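PDB 3W42: phosphoserine phosphatase RsbX from Bacillus subtilis, which dephosphorylates phosphoserine in the stressosome protein RsbS as a manganese-binding PPM-type phosphatase, and so acts as a negative regulator of sigma-B activity. Local coordinates for residues C40-D44 with D189-I194; V110-S116 with S149-T155. One frame throughout, in Å; residues are numbered along the deposited sequence. Where two conformers were deposited one is given.

Contact 1: C40-D44 with D189-I194; sequences CAVAD and DDLTYI
I194 reaches across from one sheet to the other and lays its CD1 against V42 CG2, 3.5 Å away; the same methyl lies 3.9 Å from C40 CB and 4.0 Å from A41 O. An m, t rotamer extends I194 into the gap between C40 and V42, which both point their CB toward it, while V42 in the t rotamer spreads its methyls along the interface. Strands 40-44 and 191-194 are extended, D189 and D190 forming the loop before the latter, and cross nearly antiparallel, at -165°, with short axes 8.1 Å apart. That is too far for backbone pairing, and no direct hydrogen bond joins the segments. V42 faces T192 (CA to CA 7.6 Å, V42 CG1 to T192 CG2 4.2 Å) and D44 is level with D190 (CA to CA 8.6 Å); T192 OG1 hydrogen-bonds to D27. A41 and A43 point away, toward helix 49-65. Carboxylates take over at the other end. D44 and D189, both t in chi1, bring D44 OD2 within 4.2 Å of D189 OD2, and each of these oxygens ligates the manganese ion, as does D156. A water bridges D44 OD1 (3.0 Å) and D189 OD1 (2.7 Å), and D189 OD1 also accepts a weak 2.8 Å hydrogen bond from D190 N. Two facing sheets with an acidic metal site at one edge of their shared core are the hallmark of the PPM (PP2C) phosphatase sandwich.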
ATOM      1  N   CYS A  40       2.753  -3.211  -6.268  1.00  5.20           N
ATOM      2  CA  CYS A  40       2.814  -3.250  -4.792  0.50  6.43           C
ATOM      3  C   CYS A  40       1.405  -3.309  -4.243  1.00  5.66           C
ATOM      4  O   CYS A  40       0.415  -2.991  -4.864  1.00  7.63           O
ATOM      5  CB  CYS A  40       3.678  -2.246  -4.106  0.50  7.30           C
ATOM      6  SG  CYS A  40       2.959  -0.588  -4.333  0.50  5.72           S
ATOM      7  N   ALA A  41       1.332  -3.857  -3.046  1.00  4.82           N
ATOM      8  CA  ALA A  41       0.068  -4.013  -2.349  1.00  4.95           C
ATOM      9  C   ALA A  41       0.308  -3.984  -0.867  1.00  4.78           C
ATOM     10  O   ALA A  41       1.350  -4.456  -0.391  1.00  5.87           O
ATOM     11  CB  ALA A  41      -0.617  -5.291  -2.740  1.00  6.66           C
ATOM     12  N   VAL A  42      -0.671  -3.518  -0.139  1.00  3.98           N
ATOM     13  CA  VAL A  42      -0.707  -3.504   1.316  1.00  4.32           C
ATOM     14  C   VAL A  42      -2.066  -3.987   1.742  1.00  3.95           C
ATOM     15  O   VAL A  42      -3.086  -3.530   1.173  1.00  4.62           O
ATOM     16  CB  VAL A  42      -0.373  -2.105   1.898  1.00  5.47           C
ATOM     17  CG1 VAL A  42      -0.498  -2.107   3.413  1.00  7.35           C
ATOM     18  CG2 VAL A  42       1.035  -1.643   1.420  1.00  6.29           C
ATOM     19  N   ALA A  43      -2.138  -4.839   2.746  1.00  4.13           N
ATOM     20  CA  ALA A  43      -3.373  -5.356   3.250  1.00  4.35           C
ATOM     21  C   ALA A  43      -3.370  -5.468   4.756  1.00  4.30           C
ATOM     22  O   ALA A  43      -2.313  -5.692   5.363  1.00  5.76           O
ATOM     23  CB  ALA A  43      -3.679  -6.751   2.613  1.00  5.79           C
ATOM     24  N   ASP A  44      -4.540  -5.333   5.357  1.00  4.38           N
ATOM     25  CA  ASP A  44      -4.725  -5.439   6.813  1.00  4.56           C
ATOM     26  C   ASP A  44      -5.843  -6.454   7.041  1.00  4.64           C
ATOM     27  O   ASP A  44      -7.005  -6.214   6.697  1.00  4.70           O
ATOM     28  CB  ASP A  44      -5.072  -4.048   7.371  1.00  5.20           C
ATOM     29  CG  ASP A  44      -5.230  -3.998   8.873  1.00  5.20           C
ATOM     30  OD1 ASP A  44      -5.244  -5.093   9.498  1.00  5.63           O
ATOM     31  OD2 ASP A  44      -5.343  -2.865   9.435  1.00  5.25           O
ATOM     32  N   ASP A 189      -1.340  -0.384  16.963  1.00  8.51           N
ATOM     33  CA  ASP A 189      -1.775  -1.372  16.021  1.00  7.14           C
ATOM     34  C   ASP A 189      -0.538  -1.774  15.217  1.00  6.23           C
ATOM     35  O   ASP A 189       0.463  -1.072  15.231  1.00  7.02           O
ATOM     36  CB  ASP A 189      -2.853  -0.775  15.062  1.00  7.85           C
ATOM     37  CG  ASP A 189      -3.528  -1.790  14.138  1.00  6.30           C
ATOM     38  OD1 ASP A 189      -3.430  -3.018  14.410  1.00  6.86           O
ATOM     39  OD2 ASP A 189      -4.201  -1.342  13.172  1.00  6.69           O
ATOM     40  N   ASP A 190      -0.625  -2.885  14.463  1.00  6.04           N
ATOM     41  CA  ASP A 190       0.300  -3.128  13.383  1.00  5.28           C
ATOM     42  C   ASP A 190       0.349  -1.914  12.470  1.00  5.11           C
ATOM     43  O   ASP A 190      -0.702  -1.303  12.184  1.00  5.44           O
ATOM     44  CB  ASP A 190      -0.164  -4.331  12.582  1.00  5.37           C
ATOM     45  CG  ASP A 190      -0.260  -5.640  13.402  1.00  5.77           C
ATOM     46  OD1 ASP A 190       0.572  -5.839  14.300  1.00  6.75           O
ATOM     47  OD2 ASP A 190      -1.130  -6.455  13.056  1.00  5.93           O
ATOM     48  N   LEU A 191       1.534  -1.574  12.029  1.00  5.32           N
ATOM     49  CA  LEU A 191       1.735  -0.362  11.206  1.00  5.63           C
ATOM     50  C   LEU A 191       2.594  -0.756  10.046  1.00  5.61           C
ATOM     51  O   LEU A 191       3.748  -1.200  10.233  1.00  6.35           O
ATOM     52  CB  LEU A 191       2.399   0.707  12.068  1.00  6.97           C
ATOM     53  CG  LEU A 191       2.472   2.119  11.540  1.00  7.18           C
ATOM     54  CD1 LEU A 191       2.825   3.089  12.662  1.00  9.20           C
ATOM     55  CD2 LEU A 191       3.435   2.282  10.423  1.00  9.31           C
ATOM     56  N   THR A 192       2.081  -0.569   8.813  1.00  5.05           N
ATOM     57  CA  THR A 192       2.764  -0.867   7.552  1.00  4.57           C
ATOM     58  C   THR A 192       2.648   0.284   6.649  1.00  5.17           C
ATOM     59  O   THR A 192       1.540   0.823   6.465  1.00  5.14           O
ATOM     60  CB  THR A 192       2.177  -2.140   6.901  1.00  5.55           C
ATOM     61  OG1 THR A 192       2.197  -3.214   7.816  1.00  6.03           O
ATOM     62  CG2 THR A 192       2.950  -2.533   5.692  1.00  6.77           C
ATOM     63  N   TYR A 193       3.753   0.669   6.005  1.00  4.73           N
ATOM     64  CA  TYR A 193       3.652   1.635   4.917  1.00  5.30           C
ATOM     65  C   TYR A 193       4.686   1.331   3.870  1.00  5.02           C
ATOM     66  O   TYR A 193       5.749   0.777   4.133  1.00  5.38           O
ATOM     67  CB  TYR A 193       3.730   3.113   5.399  1.00  5.47           C
ATOM     68  CG  TYR A 193       4.961   3.542   6.127  1.00  5.20           C
ATOM     69  CD1 TYR A 193       6.128   3.875   5.477  1.00  6.20           C
ATOM     70  CD2 TYR A 193       4.944   3.679   7.504  1.00  6.09           C
ATOM     71  CE1 TYR A 193       7.244   4.330   6.199  1.00  6.86           C
ATOM     72  CE2 TYR A 193       6.033   4.152   8.197  1.00  7.49           C
ATOM     73  CZ  TYR A 193       7.169   4.462   7.566  1.00  7.34           C
ATOM     74  OH  TYR A 193       8.240   4.927   8.307  1.00  9.83           O
ATOM     75  N   ILE A 194       4.361   1.738   2.636  1.00  4.37           N
ATOM     76  CA  ILE A 194       5.258   1.713   1.498  1.00  4.28           C
ATOM     77  C   ILE A 194       5.384   3.134   1.012  1.00  3.59           C
ATOM     78  O   ILE A 194       4.384   3.776   0.728  1.00  4.68           O
ATOM     79  CB  ILE A 194       4.768   0.809   0.375  1.00  5.34           C
ATOM     80  CG1 ILE A 194       4.572  -0.639   0.808  1.00  7.51           C
ATOM     81  CG2 ILE A 194       5.690   0.926  -0.847  1.00  7.75           C
ATOM     82  CD1 ILE A 194       4.087  -1.594  -0.286  1.00  9.41           C
TER
HETATM   83  O   HOH W   1      -4.715  -4.028  12.254  1.00  6.09           O

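Contact 2: V110-S116 with S149-T155; sequences VRFILHS and SKFIIHT
Antiparallel neighbours in one sheet of the PPM sandwich, strands 111-115 and 150-154 run at 174° with axes 4.6 Å apart. S149 opens the second segment: its OG, hydrogen-bonded to E146 O, also accepts from a water at 2.7 Å, which sits 3.1 Å from S116 OG, itself hydrogen-bonded to S118. K150 forms a hydrogen-bonded pair with H115 (H115 N to K150 O 2.8 Å, K150 N to H115 O 3.0 Å). F151, chi1 p, is a non-hydrogen-bonded partner of L114 (CB to CB 3.9 Å); its ring face receives the edge of F112, chi1 t, in an offset edge-to-face pair, centroids 5.9 Å apart, planes at 74°. I152 pairs with I113 (I113 N to I152 O 3.0 Å, I152 N to I113 O 2.9 Å). I153, the non-hydrogen-bonded partner of F112, packs its CG1 3.6 Å from F112 CD1, on the sandwich-facing side with L114 and F151. H154 closes the pairing with R111 (R111 N to H154 O and H154 N to R111 O, both 2.9 Å). With chi1 p, the H154 ring offers a face to R111 CB, a CH-pi contact 4.0 Å from the centroid, and H154 ND1 donates to T155 O at 2.9 Å.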
ATOM      1  N   VAL A 110      -7.025   0.972   3.887  1.00  4.76           N
ATOM      2  CA  VAL A 110      -5.640   1.163   3.553  1.00  5.14           C
ATOM      3  C   VAL A 110      -5.550   2.330   2.604  1.00  6.48           C
ATOM      4  O   VAL A 110      -6.259   2.374   1.569  1.00 11.42           O
ATOM      5  CB  VAL A 110      -5.037  -0.159   2.894  1.00  5.15           C
ATOM      6  CG1 VAL A 110      -3.577   0.048   2.525  1.00  7.98           C
ATOM      7  CG2 VAL A 110      -5.200  -1.334   3.834  1.00  6.67           C
ATOM      8  N   ARG A 111      -4.801   3.354   2.953  1.00  4.63           N
ATOM      9  CA  ARG A 111      -4.818   4.640   2.271  1.00  4.69           C
ATOM     10  C   ARG A 111      -3.650   4.796   1.312  1.00  3.88           C
ATOM     11  O   ARG A 111      -2.573   4.258   1.543  1.00  6.10           O
ATOM     12  CB  ARG A 111      -4.787   5.752   3.273  1.00  5.96           C
ATOM     13  CG  ARG A 111      -5.933   5.742   4.362  1.00  9.50           C
ATOM     14  CD  ARG A 111      -7.273   5.639   3.788  1.00 10.24           C
ATOM     15  NE  ARG A 111      -7.649   6.788   2.991  1.00 10.74           N
ATOM     16  CZ  ARG A 111      -8.162   7.936   3.453  1.00 10.62           C
ATOM     17  NH1 ARG A 111      -8.496   8.024   4.759  1.00  9.45           N
ATOM     18  NH2 ARG A 111      -8.416   8.939   2.613  1.00 11.91           N
ATOM     19  N   PHE A 112      -3.872   5.552   0.261  1.00  4.73           N
ATOM     20  CA  PHE A 112      -2.879   5.862  -0.741  1.00  4.24           C
ATOM     21  C   PHE A 112      -2.924   7.355  -1.004  1.00  4.11           C
ATOM     22  O   PHE A 112      -3.996   7.940  -1.222  1.00  5.45           O
ATOM     23  CB  PHE A 112      -3.197   5.113  -2.059  1.00  5.12           C
ATOM     24  CG  PHE A 112      -2.358   5.461  -3.246  1.00  4.71           C
ATOM     25  CD1 PHE A 112      -0.970   5.535  -3.214  1.00  4.89           C
ATOM     26  CD2 PHE A 112      -2.952   5.614  -4.508  1.00  5.89           C
ATOM     27  CE1 PHE A 112      -0.245   5.761  -4.364  1.00  5.35           C
ATOM     28  CE2 PHE A 112      -2.245   5.844  -5.651  1.00  6.80           C
ATOM     29  CZ  PHE A 112      -0.865   5.931  -5.597  1.00  6.30           C
ATOM     30  N   ILE A 113      -1.745   7.992  -0.966  1.00  4.02           N
ATOM     31  CA  ILE A 113      -1.597   9.400  -1.245  1.00  5.02           C
ATOM     32  C   ILE A 113      -0.419   9.570  -2.181  1.00  4.70           C
ATOM     33  O   ILE A 113       0.682   9.096  -1.849  1.00  5.28           O
ATOM     34  CB  ILE A 113      -1.337  10.243   0.100  1.00  6.66           C
ATOM     35  CG1 ILE A 113      -2.436   9.988   1.146  1.00  7.82           C
ATOM     36  CG2 ILE A 113      -1.238  11.711  -0.314  1.00  8.78           C
ATOM     37  CD1 ILE A 113      -2.200   8.862   2.082  1.00 10.06           C
ATOM     38  N   LEU A 114      -0.614  10.215  -3.312  1.00  6.10           N
ATOM     39  CA  LEU A 114       0.464  10.525  -4.265  1.00  6.09           C
ATOM     40  C   LEU A 114       0.518  12.042  -4.400  1.00  7.40           C
ATOM     41  O   LEU A 114      -0.445  12.689  -4.761  1.00  9.47           O
ATOM     42  CB  LEU A 114       0.270   9.791  -5.575  1.00  7.24           C
ATOM     43  CG  LEU A 114       1.400   9.997  -6.644  1.00  8.85           C
ATOM     44  CD1 LEU A 114       1.630   8.694  -7.479  1.00 10.10           C
ATOM     45  CD2 LEU A 114       1.201  11.259  -7.475  1.00 10.93           C
ATOM     46  N   HIS A 115       1.677  12.598  -4.060  1.00  7.43           N
ATOM     47  CA  HIS A 115       1.972  14.038  -4.059  1.00  8.27           C
ATOM     48  C   HIS A 115       2.767  14.360  -5.291  1.00  6.81           C
ATOM     49  O   HIS A 115       3.787  13.779  -5.546  1.00  8.53           O
ATOM     50  CB  HIS A 115       2.854  14.399  -2.820  1.00 11.58           C
ATOM     51  CG  HIS A 115       3.345  15.826  -2.820  1.00 15.19           C
ATOM     52  ND1 HIS A 115       2.580  16.910  -2.478  1.00 17.69           N
ATOM     53  CD2 HIS A 115       4.492  16.341  -3.288  1.00 15.43           C
ATOM     54  CE1 HIS A 115       3.240  18.030  -2.693  1.00 15.53           C
ATOM     55  NE2 HIS A 115       4.407  17.700  -3.234  1.00 15.96           N
ATOM     56  N   SER A 116       2.277  15.352  -6.042  1.00  7.49           N
ATOM     57  CA  SER A 116       2.866  15.848  -7.262  0.70 10.13           C
ATOM     58  C   SER A 116       3.705  17.090  -6.947  1.00 10.28           C
ATOM     59  O   SER A 116       3.250  17.924  -6.175  1.00 10.77           O
ATOM     60  CB  SER A 116       1.653  16.212  -8.152  0.70  9.94           C
ATOM     61  OG  SER A 116       2.114  16.622  -9.410  0.70 14.61           O
ATOM     62  N   SER A 149       7.195  12.906  -8.310  1.00  5.13           N
ATOM     63  CA  SER A 149       6.097  12.502  -7.435  1.00  5.52           C
ATOM     64  C   SER A 149       6.550  11.577  -6.338  1.00  4.72           C
ATOM     65  O   SER A 149       7.464  10.768  -6.531  1.00  5.75           O
ATOM     66  CB  SER A 149       4.989  11.844  -8.259  1.00  5.90           C
ATOM     67  OG  SER A 149       4.403  12.751  -9.188  1.00  7.18           O
ATOM     68  N   LYS A 150       5.910  11.693  -5.174  1.00  4.76           N
ATOM     69  CA  LYS A 150       6.215  10.886  -4.004  1.00  4.85           C
ATOM     70  C   LYS A 150       4.893  10.324  -3.454  1.00  5.46           C
ATOM     71  O   LYS A 150       3.896  11.066  -3.428  1.00  6.65           O
ATOM     72  CB  LYS A 150       6.917  11.711  -2.925  1.00  5.40           C
ATOM     73  CG  LYS A 150       8.306  12.122  -3.310  1.00  5.52           C
ATOM     74  CD  LYS A 150       8.961  13.204  -2.494  1.00  6.33           C
ATOM     75  CE  LYS A 150       8.491  14.584  -2.957  1.00  6.56           C
ATOM     76  NZ  LYS A 150       8.952  15.654  -2.112  1.00  8.25           N
ATOM     77  N   PHE A 151       4.867   9.083  -3.006  1.00  4.15           N
ATOM     78  CA  PHE A 151       3.646   8.476  -2.567  1.00  4.13           C
ATOM     79  C   PHE A 151       3.836   7.655  -1.297  1.00  3.53           C
ATOM     80  O   PHE A 151       4.954   7.195  -1.005  1.00  4.33           O
ATOM     81  CB  PHE A 151       2.941   7.679  -3.637  1.00  4.48           C
ATOM     82  CG  PHE A 151       3.647   6.405  -4.066  1.00  4.32           C
ATOM     83  CD1 PHE A 151       3.493   5.249  -3.344  1.00  5.47           C
ATOM     84  CD2 PHE A 151       4.464   6.384  -5.183  1.00  5.14           C
ATOM     85  CE1 PHE A 151       4.194   4.042  -3.777  1.00  5.21           C
ATOM     86  CE2 PHE A 151       5.107   5.194  -5.571  1.00  5.95           C
ATOM     87  CZ  PHE A 151       4.966   4.049  -4.880  1.00  5.48           C
ATOM     88  N   ILE A 152       2.740   7.377  -0.637  1.00  3.84           N
ATOM     89  CA  ILE A 152       2.663   6.415   0.448  1.00  3.71           C
ATOM     90  C   ILE A 152       1.419   5.582   0.313  1.00  3.25           C
ATOM     91  O   ILE A 152       0.344   6.105  -0.067  1.00  4.39           O
ATOM     92  CB  ILE A 152       2.727   7.117   1.813  1.00  4.65           C
ATOM     93  CG1 ILE A 152       2.876   6.108   2.980  1.00  5.51           C
ATOM     94  CG2 ILE A 152       1.524   8.028   2.060  1.00  6.08           C
ATOM     95  CD1 ILE A 152       3.110   6.764   4.350  1.00  6.94           C
ATOM     96  N   ILE A 153       1.505   4.323   0.671  1.00  3.79           N
ATOM     97  CA  ILE A 153       0.367   3.441   0.944  1.00  3.94           C
ATOM     98  C   ILE A 153       0.509   2.984   2.380  1.00  3.91           C
ATOM     99  O   ILE A 153       1.603   2.501   2.734  1.00  4.56           O
ATOM    100  CB  ILE A 153       0.316   2.210   0.025  1.00  4.30           C
ATOM    101  CG1 ILE A 153       0.253   2.643  -1.451  1.00  5.04           C
ATOM    102  CG2 ILE A 153      -0.865   1.338   0.356  1.00  5.25           C
ATOM    103  CD1 ILE A 153       0.490   1.448  -2.428  1.00  9.92           C
ATOM    104  N   HIS A 154      -0.506   3.107   3.220  1.00  4.00           N
ATOM    105  CA  HIS A 154      -0.347   2.737   4.634  1.00  4.19           C
ATOM    106  C   HIS A 154      -1.585   2.132   5.227  1.00  4.40           C
ATOM    107  O   HIS A 154      -2.739   2.482   4.868  1.00  4.94           O
ATOM    108  CB  HIS A 154       0.095   3.943   5.451  1.00  5.16           C
ATOM    109  CG  HIS A 154      -0.898   5.037   5.621  1.00  5.53           C
ATOM    110  ND1 HIS A 154      -1.883   4.991   6.584  1.00  6.21           N
ATOM    111  CD2 HIS A 154      -1.074   6.243   5.011  1.00  6.18           C
ATOM    112  CE1 HIS A 154      -2.596   6.133   6.514  1.00  7.23           C
ATOM    113  NE2 HIS A 154      -2.115   6.910   5.568  1.00  7.52           N
ATOM    114  N   THR A 155      -1.405   1.218   6.166  1.00  4.09           N
ATOM    115  CA  THR A 155      -2.477   0.699   6.971  1.00  4.26           C
ATOM    116  C   THR A 155      -2.941   1.717   8.024  1.00  5.29           C
ATOM    117  O   THR A 155      -2.261   2.725   8.303  1.00  5.19           O
ATOM    118  CB  THR A 155      -2.155  -0.677   7.568  1.00  4.77           C
ATOM    119  OG1 THR A 155      -1.062  -0.507   8.468  1.00  5.15           O
ATOM    120  CG2 THR A 155      -1.865  -1.724   6.511  1.00  5.42           C
TER
HETATM  121  O   HOH W   2       2.220  13.657 -10.432  1.00 16.52           O

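In the fold
Both contacts are largely buried, but they hold the fold in different ways. Contact 2 joins neighbours within one sheet, so main-chain hydrogen bonds dominate; contact 1 spans the two sheets through apolar side chains and, at its metal end, manganese and water. Strand 191-198 connects them: I194 N lies 2.9 Å from I153 O, and T192 O lies 3.0 Å from T155 N, both probable hydrogen bonds. V42 packs on T155 as well, its CG1 3.4 Å from T155 CG2, so the same core layer serves both. The side chain of T155 lies about 5 Å from the manganese, whereas R111, I113 and H115 line the opposite face of their sheet, where helix 163-169 covers I113 and H115.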